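Local coordinates for protein esterase (Xanthomonas oryzae pv. oryzae, PDB 3H2G) that acts as a cell wall-degrading esterase of a bacterial rice pathogen, hydrolysing ester bonds and contributing to virulence, at residues Leu320-Gln325 against Ala349-Arg354; Leu199-Pro204 against Asp390-Lys395. All coordinates share one frame; numbering follows the deposited sequence.

Interaction 1: Leu320-Gln325 against Ala349-Arg354; sequences LEWAPQ and ASFQQR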
ATOM      1  N   LEU A 320       6.503  -6.405 -12.810  1.00  5.21           N
ATOM      2  CA  LEU A 320       6.063  -6.622 -14.181  1.00  6.67           C
ATOM      3  C   LEU A 320       6.346  -7.988 -14.802  1.00  8.33           C
ATOM      4  O   LEU A 320       5.518  -8.519 -15.546  1.00  7.90           O
ATOM      5  CB  LEU A 320       6.695  -5.549 -15.080  1.00  6.84           C
ATOM      6  CG  LEU A 320       6.550  -4.088 -14.646  1.00  6.63           C
ATOM      7  CD1 LEU A 320       7.419  -3.197 -15.535  1.00  7.07           C
ATOM      8  CD2 LEU A 320       5.084  -3.671 -14.727  1.00  7.44           C
ATOM      9  N   GLU A 321       7.510  -8.552 -14.500  1.00  8.90           N
ATOM     10  CA  GLU A 321       7.915  -9.822 -15.097  1.00 11.70           C
ATOM     11  C   GLU A 321       7.394 -11.112 -14.478  1.00 11.18           C
ATOM     12  O   GLU A 321       8.153 -11.886 -13.893  1.00 10.63           O
ATOM     13  CB  GLU A 321       9.440  -9.875 -15.182  1.00 14.88           C
ATOM     14  CG  GLU A 321      10.033  -8.702 -15.942  1.00 20.14           C
ATOM     15  CD  GLU A 321      11.536  -8.808 -16.097  1.00 24.43           C
ATOM     16  OE1 GLU A 321      12.228  -8.998 -15.074  1.00 26.37           O
ATOM     17  OE2 GLU A 321      12.023  -8.695 -17.242  1.00 27.69           O
ATOM     18  N   TRP A 322       6.096 -11.341 -14.623  1.00  9.17           N
ATOM     19  CA  TRP A 322       5.471 -12.554 -14.121  1.00  7.79           C
ATOM     20  C   TRP A 322       4.099 -12.718 -14.757  1.00  6.80           C
ATOM     21  O   TRP A 322       3.620 -11.821 -15.455  1.00  6.91           O
ATOM     22  CB  TRP A 322       5.366 -12.537 -12.589  1.00  6.58           C
ATOM     23  CG  TRP A 322       4.570 -11.414 -12.007  1.00  6.39           C
ATOM     24  CD1 TRP A 322       4.851 -10.077 -12.077  1.00  5.92           C
ATOM     25  CD2 TRP A 322       3.375 -11.534 -11.228  1.00  5.30           C
ATOM     26  NE1 TRP A 322       3.901  -9.358 -11.387  1.00  4.77           N
ATOM     27  CE2 TRP A 322       2.984 -10.227 -10.858  1.00  5.01           C
ATOM     28  CE3 TRP A 322       2.594 -12.620 -10.808  1.00  6.54           C
ATOM     29  CZ2 TRP A 322       1.845  -9.977 -10.085  1.00  5.10           C
ATOM     30  CZ3 TRP A 322       1.456 -12.369 -10.035  1.00  5.91           C
ATOM     31  CH2 TRP A 322       1.095 -11.058  -9.684  1.00  6.54           C
ATOM     32  N   ALA A 323       3.481 -13.871 -14.534  1.00  7.24           N
ATOM     33  CA  ALA A 323       2.175 -14.160 -15.108  1.00  7.10           C
ATOM     34  C   ALA A 323       1.143 -14.397 -14.008  1.00  7.37           C
ATOM     35  O   ALA A 323       1.086 -15.479 -13.424  1.00  8.21           O
ATOM     36  CB  ALA A 323       2.275 -15.390 -16.018  1.00  6.93           C
ATOM     37  N   PRO A 324       0.316 -13.378 -13.712  1.00  8.39           N
ATOM     38  CA  PRO A 324      -0.716 -13.485 -12.673  1.00  7.82           C
ATOM     39  C   PRO A 324      -1.728 -14.581 -12.997  1.00  9.93           C
ATOM     40  O   PRO A 324      -2.212 -14.676 -14.128  1.00  8.52           O
ATOM     41  CB  PRO A 324      -1.346 -12.092 -12.665  1.00  8.49           C
ATOM     42  CG  PRO A 324      -0.218 -11.203 -13.127  1.00  7.58           C
ATOM     43  CD  PRO A 324       0.363 -12.012 -14.260  1.00  8.07           C
ATOM     44  N   GLN A 325      -2.038 -15.406 -12.000  1.00  8.28           N
ATOM     45  CA  GLN A 325      -2.979 -16.509 -12.171  1.00 11.20           C
ATOM     46  C   GLN A 325      -4.349 -16.186 -11.573  1.00  9.47           C
ATOM     47  O   GLN A 325      -5.367 -16.747 -11.981  1.00  9.84           O
ATOM     48  CB  GLN A 325      -2.422 -17.773 -11.506  1.00 13.93           C
ATOM     49  CG  GLN A 325      -3.251 -19.025 -11.748  1.00 21.60           C
ATOM     50  CD  GLN A 325      -2.896 -19.731 -13.050  1.00 24.96           C
ATOM     51  OE1 GLN A 325      -2.199 -19.178 -13.906  1.00 24.41           O
ATOM     52  NE2 GLN A 325      -3.385 -20.959 -13.207  1.00 22.33           N
ATOM     53  N   ALA A 349       0.246  -5.148 -20.174  1.00  8.35           N
ATOM     54  CA  ALA A 349       0.916  -5.505 -21.416  1.00  9.58           C
ATOM     55  C   ALA A 349       1.971  -6.571 -21.114  1.00  9.61           C
ATOM     56  O   ALA A 349       2.105  -7.551 -21.850  1.00  7.44           O
ATOM     57  CB  ALA A 349       1.568  -4.273 -22.038  1.00  8.78           C
ATOM     58  N   SER A 350       2.707  -6.383 -20.021  1.00  9.62           N
ATOM     59  CA  SER A 350       3.748  -7.330 -19.627  1.00 11.42           C
ATOM     60  C   SER A 350       3.170  -8.686 -19.233  1.00 11.32           C
ATOM     61  O   SER A 350       3.754  -9.729 -19.536  1.00 11.18           O
ATOM     62  CB  SER A 350       4.563  -6.770 -18.457  1.00 12.89           C
ATOM     63  OG  SER A 350       5.192  -5.550 -18.815  1.00 21.17           O
ATOM     64  N   PHE A 351       2.027  -8.671 -18.553  1.00  9.55           N
ATOM     65  CA  PHE A 351       1.386  -9.911 -18.128  1.00  9.24           C
ATOM     66  C   PHE A 351       0.890 -10.706 -19.332  1.00 10.88           C
ATOM     67  O   PHE A 351       1.079 -11.921 -19.408  1.00 10.37           O
ATOM     68  CB  PHE A 351       0.203  -9.622 -17.197  1.00  9.26           C
ATOM     69  CG  PHE A 351       0.580  -8.898 -15.929  1.00  8.86           C
ATOM     70  CD1 PHE A 351       1.851  -9.038 -15.378  1.00  8.93           C
ATOM     71  CD2 PHE A 351      -0.353  -8.105 -15.270  1.00  9.01           C
ATOM     72  CE1 PHE A 351       2.187  -8.396 -14.182  1.00  7.79           C
ATOM     73  CE2 PHE A 351      -0.030  -7.459 -14.075  1.00  8.54           C
ATOM     74  CZ  PHE A 351       1.244  -7.607 -13.531  1.00  9.36           C
ATOM     75  N   GLN A 352       0.252 -10.015 -20.271  1.00 11.00           N
ATOM     76  CA  GLN A 352      -0.271 -10.669 -21.464  1.00 13.60           C
ATOM     77  C   GLN A 352       0.857 -11.282 -22.287  1.00 14.49           C
ATOM     78  O   GLN A 352       0.712 -12.373 -22.840  1.00 14.78           O
ATOM     79  CB  GLN A 352      -1.070  -9.665 -22.303  1.00 14.44           C
ATOM     80  CG  GLN A 352      -2.208  -9.011 -21.518  1.00 15.90           C
ATOM     81  CD  GLN A 352      -3.011  -8.015 -22.336  1.00 18.57           C
ATOM     82  OE1 GLN A 352      -2.454  -7.220 -23.091  1.00 19.77           O
ATOM     83  NE2 GLN A 352      -4.327  -8.042 -22.172  1.00 18.34           N
ATOM     84  N   GLN A 353       1.986 -10.586 -22.357  1.00 14.43           N
ATOM     85  CA  GLN A 353       3.130 -11.087 -23.106  1.00 16.26           C
ATOM     86  C   GLN A 353       3.636 -12.374 -22.465  1.00 16.28           C
ATOM     87  O   GLN A 353       4.200 -13.238 -23.142  1.00 14.61           O
ATOM     88  CB  GLN A 353       4.251 -10.045 -23.127  1.00 19.80           C
ATOM     89  CG  GLN A 353       5.467 -10.448 -23.949  1.00 23.90           C
ATOM     90  CD  GLN A 353       5.139 -10.655 -25.419  1.00 25.11           C
ATOM     91  OE1 GLN A 353       4.613  -9.763 -26.081  1.00 26.92           O
ATOM     92  NE2 GLN A 353       5.453 -11.838 -25.937  1.00 28.84           N
ATOM     93  N   ARG A 354       3.431 -12.505 -21.157  1.00 14.63           N
ATOM     94  CA  ARG A 354       3.877 -13.694 -20.446  1.00 14.58           C
ATOM     95  C   ARG A 354       2.809 -14.779 -20.349  1.00 13.46           C
ATOM     96  O   ARG A 354       2.932 -15.719 -19.563  1.00 12.51           O
ATOM     97  CB  ARG A 354       4.401 -13.314 -19.057  1.00 16.83           C
ATOM     98  CG  ARG A 354       5.849 -12.831 -19.084  1.00 19.76           C
ATOM     99  CD  ARG A 354       6.302 -12.243 -17.757  1.00 21.80           C
ATOM    100  NE  ARG A 354       7.728 -11.920 -17.769  1.00 25.09           N
ATOM    101  CZ  ARG A 354       8.701 -12.807 -17.583  1.00 26.15           C
ATOM    102  NH1 ARG A 354       8.411 -14.080 -17.358  1.00 27.72           N
ATOM    103  NH2 ARG A 354       9.970 -12.421 -17.628  1.00 29.97           N
TER
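A loop from helix 309-316 to strand 328-332 lies against the C-terminal end of helix 342-353, where Phe351, Trp322 and Pro324 cluster, Pro324 CG against both rings. Phe351 presents its edge to the indole face: the phenyl and five-membered ring centroids are 5.0 Å apart, the planes 72° apart, and Phe351 CE1 comes to 3.4 Å from Trp322 NE1. That N-H is hydrogen-bonded to Leu319 O, which helps fix the indole. Pro324 CG sits over the centre of the phenyl ring, 3.5 Å from its centroid and only 4° off the normal, a CH-pi contact. Trp322 O, buried here with no polar partner in the model, is 3.3 Å from Phe351 CD1.

Beyond the helix end, Arg354, extended from CG to NE, reaches the loop backbone, with CD 3.3 Å from Trp322 N. Glu321 C lies over one guanidinium face, toward its rim. The charges do not close a salt bridge, since Glu321 OE2 and Arg354 NH2 are 4.3 Å apart. Glu321 is the centre of an inverse gamma turn, whose bond joins Trp322 N to Leu320 O. A loop before strand 328-332 packing on the helix after it is consistent with the alpha/beta-hydrolase fold.

Interaction 2: Leu199-Pro204 against Asp390-Lys395; sequences LVASAP and DQLLDK
Leu392 and Leu393 of the C-terminal helix 376-396 meet Ala201 and Ala203 on strand 198-205, an inner strand of the mixed sheet. The short segments run nearly antiparallel, at 157° between their N-to-C directions, with axes 8.1 Å apart at closest approach. That is helix-on-sheet layering, and the small alanine side chains are what the helix meets: Ala201 and Ala203 both direct CB toward it, whereas Ser202 between them points away and its OG is hydrogen-bonded to Gln186 on another helix.

Leu392 can be followed outward. Its CB is directed toward the strand but is still 5.3 Å from Ala201 CB. CG, anti to the backbone N (chi1 177°), reaches Ala201 CB at 4.0 Å. Of the two branches, CD2 carries the contact further: it touches Ala201 CB and then comes to 3.5 Å from Ser202 O. The backbone of Ser202 is hydrogen-bonded to Pro327, in the loop just before strand 328-332, and to Leu329 in that strand; the Leu392 side chain touches these same two residues and so spans strand 198-205 and the start of adjacent strand 328-332.

Leu393 meets the same Ala201 methyl from a different direction. Its CD2 lies 4.0 Å from Ala201 CB and, more loosely, 4.4 Å from Ala203 CB, bridging the two alanines. Its side chain also touches Met171 on strand 169-175 and Tyr118. The helix has a wider pi-type turn at 390-393, which includes both leucines.

No hydrogen bond or charge pair crosses between the segments, and they bury only 183 Å² together. The chemistry of this contact is therefore short-range, nondirectional packing of apolar groups, while a polar tie of the helix, Asp394 OD1 to Tyr118 OH, lies outside it.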
ATOM      1  N   LEU A 199      -6.391 -17.779  -2.943  1.00  7.05           N
ATOM      2  CA  LEU A 199      -6.556 -16.462  -3.541  1.00  7.87           C
ATOM      3  C   LEU A 199      -7.534 -16.492  -4.714  1.00  8.23           C
ATOM      4  O   LEU A 199      -7.294 -17.169  -5.715  1.00  8.82           O
ATOM      5  CB  LEU A 199      -5.183 -15.957  -3.993  1.00  9.45           C
ATOM      6  CG  LEU A 199      -4.990 -14.489  -4.365  1.00 12.41           C
ATOM      7  CD1 LEU A 199      -5.405 -13.587  -3.206  1.00 11.40           C
ATOM      8  CD2 LEU A 199      -3.523 -14.268  -4.711  1.00 10.87           C
ATOM      9  N   VAL A 200      -8.635 -15.754  -4.592  1.00  5.75           N
ATOM     10  CA  VAL A 200      -9.646 -15.726  -5.644  1.00  6.65           C
ATOM     11  C   VAL A 200      -9.821 -14.367  -6.316  1.00  7.07           C
ATOM     12  O   VAL A 200     -10.521 -14.258  -7.321  1.00  8.10           O
ATOM     13  CB  VAL A 200     -11.021 -16.181  -5.106  1.00  7.04           C
ATOM     14  CG1 VAL A 200     -10.935 -17.616  -4.613  1.00  7.94           C
ATOM     15  CG2 VAL A 200     -11.479 -15.256  -3.987  1.00  7.62           C
ATOM     16  N   ALA A 201      -9.181 -13.336  -5.772  1.00  6.38           N
ATOM     17  CA  ALA A 201      -9.292 -12.000  -6.342  1.00  6.23           C
ATOM     18  C   ALA A 201      -8.221 -11.062  -5.806  1.00  6.50           C
ATOM     19  O   ALA A 201      -7.868 -11.110  -4.629  1.00  5.40           O
ATOM     20  CB  ALA A 201     -10.675 -11.416  -6.046  1.00  5.62           C
ATOM     21  N   SER A 202      -7.713 -10.207  -6.686  1.00  5.88           N
ATOM     22  CA  SER A 202      -6.698  -9.229  -6.319  1.00  5.20           C
ATOM     23  C   SER A 202      -7.075  -7.926  -7.009  1.00  6.07           C
ATOM     24  O   SER A 202      -7.341  -7.916  -8.211  1.00  5.42           O
ATOM     25  CB  SER A 202      -5.317  -9.681  -6.797  1.00  6.24           C
ATOM     26  OG  SER A 202      -4.328  -8.726  -6.450  1.00  6.11           O
ATOM     27  N   ALA A 203      -7.106  -6.833  -6.254  1.00  4.13           N
ATOM     28  CA  ALA A 203      -7.463  -5.538  -6.828  1.00  5.21           C
ATOM     29  C   ALA A 203      -6.539  -4.410  -6.375  1.00  5.40           C
ATOM     30  O   ALA A 203      -6.917  -3.580  -5.542  1.00  4.60           O
ATOM     31  CB  ALA A 203      -8.922  -5.193  -6.483  1.00  4.57           C
ATOM     32  N   PRO A 204      -5.308  -4.369  -6.911  1.00  5.63           N
ATOM     33  CA  PRO A 204      -4.351  -3.315  -6.543  1.00  5.24           C
ATOM     34  C   PRO A 204      -4.902  -1.972  -7.017  1.00  6.62           C
ATOM     35  O   PRO A 204      -5.446  -1.878  -8.120  1.00  6.66           O
ATOM     36  CB  PRO A 204      -3.086  -3.705  -7.308  1.00  6.36           C
ATOM     37  CG  PRO A 204      -3.218  -5.193  -7.470  1.00  6.48           C
ATOM     38  CD  PRO A 204      -4.678  -5.361  -7.800  1.00  6.02           C
ATOM     39  N   ASP A 390     -17.403  -3.892  -6.302  1.00  6.39           N
ATOM     40  CA  ASP A 390     -18.563  -4.159  -7.155  1.00  7.77           C
ATOM     41  C   ASP A 390     -18.263  -5.004  -8.391  1.00  8.69           C
ATOM     42  O   ASP A 390     -19.019  -5.918  -8.726  1.00  7.49           O
ATOM     43  CB  ASP A 390     -19.199  -2.847  -7.629  1.00 10.03           C
ATOM     44  CG  ASP A 390     -19.769  -2.018  -6.494  1.00 10.50           C
ATOM     45  OD1 ASP A 390     -19.869  -2.525  -5.359  1.00 11.55           O
ATOM     46  OD2 ASP A 390     -20.129  -0.852  -6.752  1.00 11.94           O
ATOM     47  N   GLN A 391     -17.160  -4.697  -9.068  1.00  7.63           N
ATOM     48  CA  GLN A 391     -16.803  -5.402 -10.295  1.00  8.45           C
ATOM     49  C   GLN A 391     -16.038  -6.712 -10.172  1.00  8.64           C
ATOM     50  O   GLN A 391     -16.125  -7.558 -11.067  1.00  8.77           O
ATOM     51  CB  GLN A 391     -16.043  -4.453 -11.226  1.00  9.57           C
ATOM     52  CG  GLN A 391     -16.936  -3.379 -11.842  1.00 12.98           C
ATOM     53  CD  GLN A 391     -16.176  -2.417 -12.736  1.00 14.25           C
ATOM     54  OE1 GLN A 391     -15.257  -2.813 -13.453  1.00 15.02           O
ATOM     55  NE2 GLN A 391     -16.566  -1.146 -12.707  1.00 15.37           N
ATOM     56  N   LEU A 392     -15.298  -6.897  -9.082  1.00  6.96           N
ATOM     57  CA  LEU A 392     -14.530  -8.130  -8.919  1.00  7.43           C
ATOM     58  C   LEU A 392     -14.708  -8.866  -7.594  1.00  6.32           C
ATOM     59  O   LEU A 392     -15.092 -10.030  -7.581  1.00  6.85           O
ATOM     60  CB  LEU A 392     -13.034  -7.863  -9.122  1.00  6.96           C
ATOM     61  CG  LEU A 392     -12.119  -9.081  -8.900  1.00  6.49           C
ATOM     62  CD1 LEU A 392     -12.425 -10.155  -9.942  1.00  7.76           C
ATOM     63  CD2 LEU A 392     -10.659  -8.661  -8.987  1.00  7.82           C
ATOM     64  N   LEU A 393     -14.412  -8.192  -6.485  1.00  7.02           N
ATOM     65  CA  LEU A 393     -14.502  -8.821  -5.171  1.00  6.11           C
ATOM     66  C   LEU A 393     -15.831  -9.518  -4.885  1.00  7.28           C
ATOM     67  O   LEU A 393     -15.845 -10.693  -4.516  1.00  6.53           O
ATOM     68  CB  LEU A 393     -14.209  -7.796  -4.070  1.00  5.97           C
ATOM     69  CG  LEU A 393     -12.916  -6.978  -4.196  1.00  5.84           C
ATOM     70  CD1 LEU A 393     -12.738  -6.152  -2.928  1.00  6.83           C
ATOM     71  CD2 LEU A 393     -11.711  -7.887  -4.407  1.00  6.00           C
ATOM     72  N   ASP A 394     -16.944  -8.806  -5.052  1.00  7.61           N
ATOM     73  CA  ASP A 394     -18.256  -9.397  -4.789  1.00  9.75           C
ATOM     74  C   ASP A 394     -18.493 -10.654  -5.616  1.00  9.95           C
ATOM     75  O   ASP A 394     -19.072 -11.625  -5.133  1.00  9.87           O
ATOM     76  CB  ASP A 394     -19.388  -8.405  -5.092  1.00 12.48           C
ATOM     77  CG  ASP A 394     -19.518  -7.313  -4.046  1.00 15.62           C
ATOM     78  OD1 ASP A 394     -18.979  -7.463  -2.927  1.00 16.43           O
ATOM     79  OD2 ASP A 394     -20.185  -6.302  -4.346  1.00 19.45           O
ATOM     80  N   LYS A 395     -18.040 -10.636  -6.864  1.00  9.19           N
ATOM     81  CA  LYS A 395     -18.235 -11.770  -7.761  1.00 10.43           C
ATOM     82  C   LYS A 395     -17.404 -13.005  -7.413  1.00  9.08           C
ATOM     83  O   LYS A 395     -17.739 -14.117  -7.825  1.00  9.17           O
ATOM     84  CB  LYS A 395     -17.955 -11.329  -9.200  1.00 12.70           C
ATOM     85  CG  LYS A 395     -18.842 -10.162  -9.627  1.00 16.83           C
ATOM     86  CD  LYS A 395     -18.633  -9.768 -11.080  1.00 21.37           C
ATOM     87  CE  LYS A 395     -19.543  -8.608 -11.458  1.00 22.91           C
ATOM     88  NZ  LYS A 395     -19.366  -8.199 -12.880  1.00 26.89           N
TER

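The centres of interactions 1 and 2 are 18 Å apart and their nearest atoms about 7 Å, without touching. The sheet and helix 177-192 connect them. Gln186 on that helix touches Trp322 of interaction 1 and bonds Ser202 of interaction 2, while the loop of interaction 1 leads into strand 328-332, which pairs with strand 198-205. Along the chain, both segments of interaction 1 fall between those of interaction 2. A probable Ser176-His377-Asp336 triad relates to both: in sequence, Asp336 falls between the two segments of interaction 1, His377 lies in the first turn of helix 376-396, and Ala203 lies near, without touching, the likely nucleophile elbow around Ser176.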